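Local coordinates for kelch repeat and BTB domain-containing protein A55 (Vaccinia virus WR, PDB 6I2M), which probably acts as a substrate-specific adapter of CUL3-containing E3 ubiquitin ligases, its BTB domain binding CUL3 and its Kelch repeats presumably recruiting host proteins, at residues A[7-15]-A[73-82]; A[21-32]-A[59-69]. All coordinates share one frame; numbering follows the deposited sequence.

Interaction 1 (A[7-15]-A[73-82]); sequences LIAVINGFR and NDLIDYIYGI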
loop_
_atom_site.group_PDB
_atom_site.type_symbol
_atom_site.label_atom_id
_atom_site.label_comp_id
_atom_site.label_asym_id
_atom_site.label_seq_id
_atom_site.Cartn_x
_atom_site.Cartn_y
_atom_site.Cartn_z
ATOM N N LEU A 7 2.105 -3.847 -4.058
ATOM C CA LEU A 7 0.787 -3.408 -4.527
ATOM C C LEU A 7 0.775 -1.938 -4.971
ATOM O O LEU A 7 0.230 -1.638 -6.036
ATOM C CB LEU A 7 -0.286 -3.674 -3.447
ATOM C CG LEU A 7 -1.732 -3.271 -3.774
ATOM C CD1 LEU A 7 -2.429 -4.316 -4.619
ATOM C CD2 LEU A 7 -2.522 -3.030 -2.519
ATOM N N ILE A 8 1.375 -1.037 -4.164
ATOM C CA ILE A 8 1.459 0.404 -4.439
ATOM C C ILE A 8 2.291 0.695 -5.711
ATOM O O ILE A 8 2.008 1.670 -6.410
ATOM C CB ILE A 8 1.940 1.200 -3.182
ATOM C CG1 ILE A 8 1.642 2.715 -3.313
ATOM C CG2 ILE A 8 3.416 0.925 -2.823
ATOM C CD1 ILE A 8 1.693 3.501 -2.007
ATOM N N ALA A 9 3.283 -0.171 -6.016
ATOM C CA ALA A 9 4.144 -0.063 -7.196
ATOM C C ALA A 9 3.354 -0.328 -8.481
ATOM O O ALA A 9 3.619 0.316 -9.498
ATOM C CB ALA A 9 5.310 -1.033 -7.084
ATOM N N VAL A 10 2.378 -1.261 -8.427
ATOM C CA VAL A 10 1.505 -1.613 -9.556
ATOM C C VAL A 10 0.481 -0.479 -9.770
ATOM O O VAL A 10 0.193 -0.128 -10.917
ATOM C CB VAL A 10 0.835 -3.012 -9.397
ATOM C CG1 VAL A 10 0.117 -3.434 -10.678
ATOM C CG2 VAL A 10 1.854 -4.077 -8.998
ATOM N N ILE A 11 -0.032 0.110 -8.661
ATOM C CA ILE A 11 -0.982 1.235 -8.658
ATOM C C ILE A 11 -0.304 2.482 -9.264
ATOM O O ILE A 11 -0.925 3.182 -10.071
ATOM C CB ILE A 11 -1.590 1.470 -7.236
ATOM C CG1 ILE A 11 -2.456 0.262 -6.802
ATOM C CG2 ILE A 11 -2.399 2.779 -7.154
ATOM C CD1 ILE A 11 -2.678 0.113 -5.290
ATOM N N ASN A 12 0.984 2.715 -8.918
ATOM C CA ASN A 12 1.794 3.818 -9.453
ATOM C C ASN A 12 2.086 3.585 -10.941
ATOM O O ASN A 12 2.231 4.549 -11.693
ATOM C CB ASN A 12 3.096 3.983 -8.658
ATOM C CG ASN A 12 3.911 5.210 -9.016
ATOM O OD1 ASN A 12 3.406 6.337 -9.097
ATOM N ND2 ASN A 12 5.205 5.013 -9.220
ATOM N N GLY A 13 2.152 2.311 -11.336
ATOM C CA GLY A 13 2.351 1.884 -12.716
ATOM C C GLY A 13 1.113 2.149 -13.551
ATOM O O GLY A 13 1.222 2.497 -14.729
ATOM N N PHE A 14 -0.080 1.994 -12.927
ATOM C CA PHE A 14 -1.384 2.257 -13.539
ATOM C C PHE A 14 -1.592 3.771 -13.676
ATOM O O PHE A 14 -2.206 4.218 -14.644
ATOM C CB PHE A 14 -2.527 1.658 -12.692
ATOM C CG PHE A 14 -2.657 0.149 -12.623
ATOM C CD1 PHE A 14 -2.447 -0.640 -13.749
ATOM C CD2 PHE A 14 -3.087 -0.472 -11.456
ATOM C CE1 PHE A 14 -2.598 -2.029 -13.689
ATOM C CE2 PHE A 14 -3.246 -1.860 -11.399
ATOM C CZ PHE A 14 -3.003 -2.629 -12.516
ATOM N N ARG A 15 -1.078 4.549 -12.697
ATOM C CA ARG A 15 -1.140 6.012 -12.630
ATOM C C ARG A 15 -0.401 6.646 -13.820
ATOM O O ARG A 15 -0.921 7.582 -14.431
ATOM C CB ARG A 15 -0.556 6.494 -11.288
ATOM C CG ARG A 15 -0.537 8.006 -11.083
ATOM C CD ARG A 15 0.508 8.385 -10.055
ATOM N NE ARG A 15 0.880 9.797 -10.141
ATOM C CZ ARG A 15 1.949 10.330 -9.554
ATOM N NH1 ARG A 15 2.768 9.570 -8.835
ATOM N NH2 ARG A 15 2.210 11.623 -9.686
ATOM N N ASN A 73 3.290 17.824 -6.959
ATOM C CA ASN A 73 3.717 16.670 -7.762
ATOM C C ASN A 73 4.529 15.655 -6.946
ATOM O O ASN A 73 4.250 14.457 -7.023
ATOM C CB ASN A 73 4.500 17.127 -9.002
ATOM C CG ASN A 73 4.772 16.023 -9.993
ATOM O OD1 ASN A 73 3.906 15.637 -10.787
ATOM N ND2 ASN A 73 5.982 15.488 -9.968
ATOM N N ASP A 74 5.513 16.136 -6.155
ATOM C CA ASP A 74 6.357 15.292 -5.306
ATOM C C ASP A 74 5.584 14.713 -4.126
ATOM O O ASP A 74 5.901 13.610 -3.680
ATOM C CB ASP A 74 7.606 16.051 -4.829
ATOM C CG ASP A 74 8.646 16.327 -5.904
ATOM O OD1 ASP A 74 8.492 15.809 -7.036
ATOM O OD2 ASP A 74 9.616 17.058 -5.614
ATOM N N LEU A 75 4.567 15.451 -3.631
ATOM C CA LEU A 75 3.708 15.006 -2.534
ATOM C C LEU A 75 2.797 13.871 -2.988
ATOM O O LEU A 75 2.560 12.950 -2.211
ATOM C CB LEU A 75 2.899 16.163 -1.935
ATOM C CG LEU A 75 3.640 17.051 -0.934
ATOM C CD1 LEU A 75 2.948 18.375 -0.775
ATOM C CD2 LEU A 75 3.771 16.384 0.413
ATOM N N ILE A 76 2.320 13.917 -4.255
ATOM C CA ILE A 76 1.502 12.855 -4.857
ATOM C C ILE A 76 2.408 11.628 -5.044
ATOM O O ILE A 76 1.986 10.514 -4.740
ATOM C CB ILE A 76 0.790 13.309 -6.168
ATOM C CG1 ILE A 76 -0.233 14.430 -5.879
ATOM C CG2 ILE A 76 0.103 12.128 -6.889
ATOM C CD1 ILE A 76 -0.483 15.368 -7.042
ATOM N N ASP A 77 3.676 11.851 -5.464
ATOM C CA ASP A 77 4.691 10.801 -5.617
ATOM C C ASP A 77 4.982 10.144 -4.260
ATOM O O ASP A 77 5.229 8.939 -4.209
ATOM C CB ASP A 77 5.986 11.365 -6.233
ATOM C CG ASP A 77 5.904 11.740 -7.706
ATOM O OD1 ASP A 77 5.090 11.127 -8.435
ATOM O OD2 ASP A 77 6.670 12.629 -8.133
ATOM N N TYR A 78 4.910 10.937 -3.165
ATOM C CA TYR A 78 5.092 10.465 -1.790
ATOM C C TYR A 78 3.890 9.622 -1.342
ATOM O O TYR A 78 4.082 8.651 -0.606
ATOM C CB TYR A 78 5.352 11.636 -0.823
ATOM C CG TYR A 78 5.647 11.201 0.596
ATOM C CD1 TYR A 78 6.886 10.666 0.941
ATOM C CD2 TYR A 78 4.689 11.325 1.598
ATOM C CE1 TYR A 78 7.160 10.256 2.243
ATOM C CE2 TYR A 78 4.951 10.918 2.904
ATOM C CZ TYR A 78 6.191 10.388 3.225
ATOM O OH TYR A 78 6.458 9.991 4.513
ATOM N N ILE A 79 2.660 9.984 -1.796
ATOM C CA ILE A 79 1.414 9.244 -1.519
ATOM C C ILE A 79 1.538 7.860 -2.190
ATOM O O ILE A 79 1.124 6.854 -1.612
ATOM C CB ILE A 79 0.142 10.046 -1.962
ATOM C CG1 ILE A 79 -0.036 11.323 -1.111
ATOM C CG2 ILE A 79 -1.132 9.193 -1.902
ATOM C CD1 ILE A 79 -0.816 12.479 -1.767
ATOM N N TYR A 80 2.178 7.822 -3.378
ATOM C CA TYR A 80 2.465 6.604 -4.135
ATOM C C TYR A 80 3.809 5.989 -3.659
ATOM O O TYR A 80 4.345 6.418 -2.633
ATOM C CB TYR A 80 2.425 6.883 -5.652
ATOM C CG TYR A 80 1.021 7.084 -6.192
ATOM C CD1 TYR A 80 0.397 8.326 -6.125
ATOM C CD2 TYR A 80 0.323 6.035 -6.784
ATOM C CE1 TYR A 80 -0.895 8.515 -6.612
ATOM C CE2 TYR A 80 -0.967 6.215 -7.285
ATOM C CZ TYR A 80 -1.570 7.459 -7.199
ATOM O OH TYR A 80 -2.841 7.648 -7.685
ATOM N N GLY A 81 4.318 4.988 -4.378
ATOM C CA GLY A 81 5.534 4.263 -4.012
ATOM C C GLY A 81 6.883 4.947 -4.169
ATOM O O GLY A 81 7.909 4.264 -4.112
ATOM N N ILE A 82 6.914 6.287 -4.340
ATOM C CA ILE A 82 8.166 7.042 -4.515
ATOM C C ILE A 82 8.579 7.778 -3.214
ATOM O O ILE A 82 7.783 8.563 -2.694
ATOM C CB ILE A 82 8.101 7.988 -5.758
ATOM C CG1 ILE A 82 7.754 7.205 -7.046
ATOM C CG2 ILE A 82 9.404 8.789 -5.937
ATOM C CD1 ILE A 82 6.878 7.963 -8.050
#
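Ile8 meets the end of helix 73-79 with its longer branch: CG1 lies anti to the backbone N (chi1 -163°), which sends CD1 over the peptide that leaves the helix, 3.4 Å from Ile79 O. Gly81 packs beside the same branch, and a flexible hydrophobic arm suits this backbone surface. One turn on, Ile11 touches the phenol of Tyr80 with its other branch, CG2 resting 3.7 Å from CE2 of that ring. Asn12 straddles two neighbours, its OD1 over Tyr80 CB and its ND2 against Ile82 CD1 at 3.6 Å. The same OD1 also accepts a weak hydrogen bond from Arg15 NH1, which links these two side chains, about one turn apart.

Arg15 has an extended chain that lays CD over the centre of the Tyr80 ring, 3.6 Å from the centroid, and its guanidinium makes an off-centre cation-pi contact with the planes 27° apart. Beyond the ring it forms a salt bridge, the reason an arginine suits this place: NH1 donates to Asp77 OD1 at 2.8 Å, close to the guanidinium plane, and NH2 adds a weaker bond. Ile76 CG2 lies over one guanidinium face, toward its rim. Tyr80 OH bonds His35, holding the ring's far end too. Segments 7-15 and 73-79, at 140° with axes 11.6 Å apart at closest, thus join two helices of a BTB/POZ domain.

Interaction 2 (A[21-32]-A[59-69]); sequences CDISIVINDERI and EYEVNLSHLDY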
loop_
_atom_site.group_PDB
_atom_site.type_symbol
_atom_site.label_atom_id
_atom_site.label_comp_id
_atom_site.label_asym_id
_atom_site.label_seq_id
_atom_site.Cartn_x
_atom_site.Cartn_y
_atom_site.Cartn_z
ATOM N N CYS A 21 -7.605 6.109 -13.513
ATOM C CA CYS A 21 -7.522 7.521 -13.132
ATOM C C CYS A 21 -8.872 8.223 -13.264
ATOM O O CYS A 21 -9.397 8.373 -14.371
ATOM C CB CYS A 21 -6.429 8.241 -13.917
ATOM S SG CYS A 21 -4.747 7.862 -13.362
ATOM N N ASP A 22 -9.447 8.612 -12.115
ATOM C CA ASP A 22 -10.756 9.258 -12.043
ATOM C C ASP A 22 -10.705 10.694 -11.480
ATOM O O ASP A 22 -11.755 11.276 -11.195
ATOM C CB ASP A 22 -11.753 8.366 -11.271
ATOM C CG ASP A 22 -11.410 8.070 -9.818
ATOM O OD1 ASP A 22 -10.205 7.981 -9.492
ATOM O OD2 ASP A 22 -12.350 7.902 -9.013
ATOM N N ILE A 23 -9.491 11.278 -11.367
ATOM C CA ILE A 23 -9.292 12.644 -10.873
ATOM C C ILE A 23 -8.043 13.302 -11.498
ATOM O O ILE A 23 -7.057 12.621 -11.794
ATOM C CB ILE A 23 -9.313 12.720 -9.308
ATOM C CG1 ILE A 23 -9.496 14.166 -8.788
ATOM C CG2 ILE A 23 -8.112 12.037 -8.652
ATOM C CD1 ILE A 23 -10.888 14.725 -8.950
ATOM N N SER A 24 -8.116 14.629 -11.709
ATOM C CA SER A 24 -7.046 15.448 -12.276
ATOM C C SER A 24 -6.847 16.721 -11.444
ATOM O O SER A 24 -7.821 17.398 -11.103
ATOM C CB SER A 24 -7.355 15.809 -13.727
ATOM O OG SER A 24 -7.575 14.663 -14.533
ATOM N N ILE A 25 -5.583 17.032 -11.110
ATOM C CA ILE A 25 -5.219 18.221 -10.334
ATOM C C ILE A 25 -4.606 19.264 -11.274
ATOM O O ILE A 25 -3.634 18.973 -11.974
ATOM C CB ILE A 25 -4.325 17.872 -9.107
ATOM C CG1 ILE A 25 -5.083 16.943 -8.130
ATOM C CG2 ILE A 25 -3.840 19.140 -8.381
ATOM C CD1 ILE A 25 -4.222 15.944 -7.380
ATOM N N VAL A 26 -5.204 20.468 -11.299
ATOM C CA VAL A 26 -4.788 21.580 -12.154
ATOM C C VAL A 26 -4.117 22.698 -11.346
ATOM O O VAL A 26 -4.726 23.273 -10.440
ATOM C CB VAL A 26 -5.961 22.092 -13.043
ATOM C CG1 VAL A 26 -5.587 23.366 -13.802
ATOM C CG2 VAL A 26 -6.421 21.013 -14.017
ATOM N N ILE A 27 -2.850 22.990 -11.689
ATOM C CA ILE A 27 -2.033 24.053 -11.098
ATOM C C ILE A 27 -1.602 24.952 -12.265
ATOM O O ILE A 27 -0.669 24.612 -13.001
ATOM C CB ILE A 27 -0.834 23.509 -10.255
ATOM C CG1 ILE A 27 -1.307 22.539 -9.152
ATOM C CG2 ILE A 27 -0.008 24.654 -9.648
ATOM C CD1 ILE A 27 -0.509 21.272 -9.073
ATOM N N ASN A 28 -2.338 26.069 -12.454
ATOM C CA ASN A 28 -2.163 27.072 -13.514
ATOM C C ASN A 28 -2.341 26.471 -14.925
ATOM O O ASN A 28 -3.423 26.609 -15.500
ATOM C CB ASN A 28 -0.841 27.854 -13.371
ATOM C CG ASN A 28 -0.725 28.649 -12.092
ATOM O OD1 ASN A 28 -1.499 29.578 -11.829
ATOM N ND2 ASN A 28 0.259 28.311 -11.274
ATOM N N ASP A 29 -1.303 25.794 -15.463
ATOM C CA ASP A 29 -1.318 25.174 -16.794
ATOM C C ASP A 29 -0.883 23.698 -16.774
ATOM O O ASP A 29 -0.979 23.014 -17.797
ATOM C CB ASP A 29 -0.448 25.983 -17.775
ATOM C CG ASP A 29 -0.961 27.385 -18.045
ATOM O OD1 ASP A 29 -2.046 27.513 -18.656
ATOM O OD2 ASP A 29 -0.274 28.352 -17.656
ATOM N N GLU A 30 -0.418 23.214 -15.608
ATOM C CA GLU A 30 0.050 21.840 -15.405
ATOM C C GLU A 30 -1.074 20.920 -14.917
ATOM O O GLU A 30 -1.949 21.359 -14.165
ATOM C CB GLU A 30 1.231 21.814 -14.423
ATOM C CG GLU A 30 2.498 22.490 -14.929
ATOM C CD GLU A 30 3.471 21.646 -15.733
ATOM O OE1 GLU A 30 3.083 20.553 -16.207
ATOM O OE2 GLU A 30 4.631 22.088 -15.894
ATOM N N ARG A 31 -1.037 19.639 -15.337
ATOM C CA ARG A 31 -2.037 18.627 -14.980
ATOM C C ARG A 31 -1.408 17.339 -14.441
ATOM O O ARG A 31 -0.460 16.820 -15.035
ATOM C CB ARG A 31 -2.945 18.309 -16.181
ATOM C CG ARG A 31 -4.015 19.357 -16.451
ATOM C CD ARG A 31 -4.798 19.030 -17.705
ATOM N NE ARG A 31 -5.972 19.891 -17.856
ATOM C CZ ARG A 31 -7.209 19.539 -17.520
ATOM N NH1 ARG A 31 -7.452 18.337 -17.012
ATOM N NH2 ARG A 31 -8.215 20.386 -17.695
ATOM N N ILE A 32 -1.942 16.830 -13.309
ATOM C CA ILE A 32 -1.498 15.586 -12.664
ATOM C C ILE A 32 -2.706 14.652 -12.524
ATOM O O ILE A 32 -3.676 15.003 -11.851
ATOM C CB ILE A 32 -0.784 15.811 -11.292
ATOM C CG1 ILE A 32 0.287 16.926 -11.354
ATOM C CG2 ILE A 32 -0.188 14.494 -10.761
ATOM C CD1 ILE A 32 0.469 17.706 -10.044
ATOM N N GLU A 59 -16.714 15.542 -8.848
ATOM C CA GLU A 59 -16.011 16.224 -9.938
ATOM C C GLU A 59 -14.756 15.462 -10.395
ATOM O O GLU A 59 -14.203 14.666 -9.631
ATOM C CB GLU A 59 -15.700 17.697 -9.585
ATOM C CG GLU A 59 -14.577 17.903 -8.575
ATOM C CD GLU A 59 -14.342 19.319 -8.077
ATOM O OE1 GLU A 59 -15.083 20.241 -8.491
ATOM O OE2 GLU A 59 -13.404 19.506 -7.270
ATOM N N TYR A 60 -14.316 15.710 -11.641
ATOM C CA TYR A 60 -13.142 15.082 -12.250
ATOM C C TYR A 60 -11.905 15.999 -12.178
ATOM O O TYR A 60 -10.779 15.507 -12.270
ATOM C CB TYR A 60 -13.455 14.713 -13.715
ATOM C CG TYR A 60 -12.616 13.585 -14.282
ATOM C CD1 TYR A 60 -11.431 13.844 -14.965
ATOM C CD2 TYR A 60 -13.042 12.262 -14.192
ATOM C CE1 TYR A 60 -10.665 12.812 -15.506
ATOM C CE2 TYR A 60 -12.290 11.221 -14.738
ATOM C CZ TYR A 60 -11.098 11.501 -15.390
ATOM O OH TYR A 60 -10.349 10.480 -15.926
ATOM N N GLU A 61 -12.117 17.321 -11.998
ATOM C CA GLU A 61 -11.050 18.324 -11.960
ATOM C C GLU A 61 -11.004 19.119 -10.646
ATOM O O GLU A 61 -12.033 19.628 -10.199
ATOM C CB GLU A 61 -11.205 19.274 -13.158
ATOM C CG GLU A 61 -9.959 20.067 -13.500
ATOM C CD GLU A 61 -10.149 21.078 -14.613
ATOM O OE1 GLU A 61 -10.267 20.659 -15.787
ATOM O OE2 GLU A 61 -10.176 22.293 -14.311
ATOM N N VAL A 62 -9.797 19.242 -10.049
ATOM C CA VAL A 62 -9.538 19.990 -8.807
ATOM C C VAL A 62 -8.492 21.078 -9.106
ATOM O O VAL A 62 -7.394 20.758 -9.568
ATOM C CB VAL A 62 -9.107 19.077 -7.618
ATOM C CG1 VAL A 62 -8.854 19.892 -6.349
ATOM C CG2 VAL A 62 -10.139 17.990 -7.344
ATOM N N ASN A 63 -8.834 22.354 -8.842
ATOM C CA ASN A 63 -7.943 23.490 -9.088
ATOM C C ASN A 63 -7.201 23.938 -7.823
ATOM O O ASN A 63 -7.817 24.465 -6.892
ATOM C CB ASN A 63 -8.705 24.653 -9.745
ATOM C CG ASN A 63 -7.840 25.776 -10.282
ATOM O OD1 ASN A 63 -6.669 25.596 -10.644
ATOM N ND2 ASN A 63 -8.411 26.969 -10.363
ATOM N N LEU A 64 -5.878 23.711 -7.796
ATOM C CA LEU A 64 -5.000 24.079 -6.681
ATOM C C LEU A 64 -3.834 24.957 -7.181
ATOM O O LEU A 64 -2.669 24.693 -6.872
ATOM C CB LEU A 64 -4.485 22.820 -5.946
ATOM C CG LEU A 64 -5.516 21.971 -5.188
ATOM C CD1 LEU A 64 -4.997 20.563 -4.964
ATOM C CD2 LEU A 64 -5.900 22.605 -3.855
ATOM N N SER A 65 -4.168 26.016 -7.947
ATOM C CA SER A 65 -3.218 26.964 -8.540
ATOM C C SER A 65 -2.472 27.843 -7.527
ATOM O O SER A 65 -1.405 28.367 -7.857
ATOM C CB SER A 65 -3.912 27.830 -9.587
ATOM O OG SER A 65 -4.351 27.046 -10.684
ATOM N N HIS A 66 -3.018 27.994 -6.300
ATOM C CA HIS A 66 -2.416 28.798 -5.230
ATOM C C HIS A 66 -1.232 28.094 -4.528
ATOM O O HIS A 66 -0.556 28.712 -3.700
ATOM C CB HIS A 66 -3.486 29.261 -4.224
ATOM C CG HIS A 66 -4.104 28.149 -3.435
ATOM N ND1 HIS A 66 -5.085 27.338 -3.977
ATOM C CD2 HIS A 66 -3.866 27.756 -2.163
ATOM C CE1 HIS A 66 -5.403 26.476 -3.025
ATOM N NE2 HIS A 66 -4.695 26.690 -1.915
ATOM N N LEU A 67 -0.978 26.814 -4.875
ATOM C CA LEU A 67 0.112 25.998 -4.329
ATOM C C LEU A 67 1.204 25.750 -5.387
ATOM O O LEU A 67 0.922 25.825 -6.586
ATOM C CB LEU A 67 -0.427 24.653 -3.797
ATOM C CG LEU A 67 -1.496 24.702 -2.694
ATOM C CD1 LEU A 67 -2.328 23.440 -2.695
ATOM C CD2 LEU A 67 -0.881 24.929 -1.319
ATOM N N ASP A 68 2.443 25.453 -4.939
ATOM C CA ASP A 68 3.603 25.181 -5.799
ATOM C C ASP A 68 3.452 23.828 -6.515
ATOM O O ASP A 68 3.184 22.824 -5.854
ATOM C CB ASP A 68 4.899 25.230 -4.966
ATOM C CG ASP A 68 6.167 24.998 -5.759
ATOM O OD1 ASP A 68 6.624 23.837 -5.817
ATOM O OD2 ASP A 68 6.706 25.976 -6.318
ATOM N N TYR A 69 3.621 23.810 -7.860
ATOM C CA TYR A 69 3.479 22.614 -8.706
ATOM C C TYR A 69 4.427 21.469 -8.333
ATOM O O TYR A 69 3.949 20.357 -8.104
ATOM C CB TYR A 69 3.594 22.946 -10.213
ATOM C CG TYR A 69 3.760 21.725 -11.099
ATOM C CD1 TYR A 69 2.727 20.804 -11.255
ATOM C CD2 TYR A 69 4.958 21.480 -11.764
ATOM C CE1 TYR A 69 2.885 19.666 -12.043
ATOM C CE2 TYR A 69 5.124 20.349 -12.565
ATOM C CZ TYR A 69 4.082 19.447 -12.705
ATOM O OH TYR A 69 4.232 18.333 -13.494
#
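Tyr69, Tyr60 and Ile27 bury the largest areas where strand 61-63 joins strand 23-27 in parallel, forming one side of the small mixed sheet of the BTB/POZ fold. The central strand 23-27 also pairs antiparallel with 30-34. Tyr69, at the start of helix 69-79, packs on Ile27, Glu30 and Ile32 from the two strands of this hairpin.

Its CG stands anti to the backbone N (chi1 167°), turning the ring under Glu30. Glu30 bends at its second torsion so that CG sits over the ring centre, 3.9 Å from the centroid, and the carboxylate stacks nearly parallel to the ring. Ile27 CD1 approaches the edge of the same ring, 3.9 Å from Tyr69 CD1, while Ile32 CD1 touches CE1. A partly exposed tyrosine suits this place because one face takes the chain and carboxylate of Glu30 while the edge takes apolar Ile27.

Ile27 itself closes the sheet end: CG1 lies against Leu64 O and CG2 against Leu67 O, at the type I turn from Leu64 to Leu67.

At the other end Tyr60 lays a ring face over the peptide between Asp22 and Ile23, and its hydroxyl makes a weak hydrogen bond to Cys21 O. Between these ends the backbone ladder alternates, with Ser24 N to Tyr60 O, Val62 N to Ser24 O, Val26 N to Val62 O and Leu64 N to Val26 O; the third is almost straight at 176°. On the face carrying Val26, Arg31 NH2 and Glu61 OE1 form a salt bridge at 2.8 Å, the hydrogen bond in it weak and bent, and Val26 CG2 lies against one face of the Arg31 guanidinium. Past the strand, Ser65 OG accepts a hydrogen bond from Asn28 N at 2.9 Å.

How the interactions relate
Interactions 1 and 2 lie in the BTB/POZ domain of a chain that continues into the BACK region but lacks the Kelch repeats. Their centres are about 16 Å apart, and both segments of interaction 2 fall between the two of interaction 1 in sequence. Ile76 joins them directly: its CD1 packs 3.8 Å from Ile25 CD1 and equally close to Ile32 CG2, so helix 69-79 rests on the sheet of interaction 2. Arg15 NH2 also comes within 3.9 Å of Ile32 CG2, bringing helix 4-17 to the same isoleucine. The two contacts also meet different chains: helix 4-17 packs against the second subunit, whereas Val62, Leu64 and His66 touch another protein, probably CUL3.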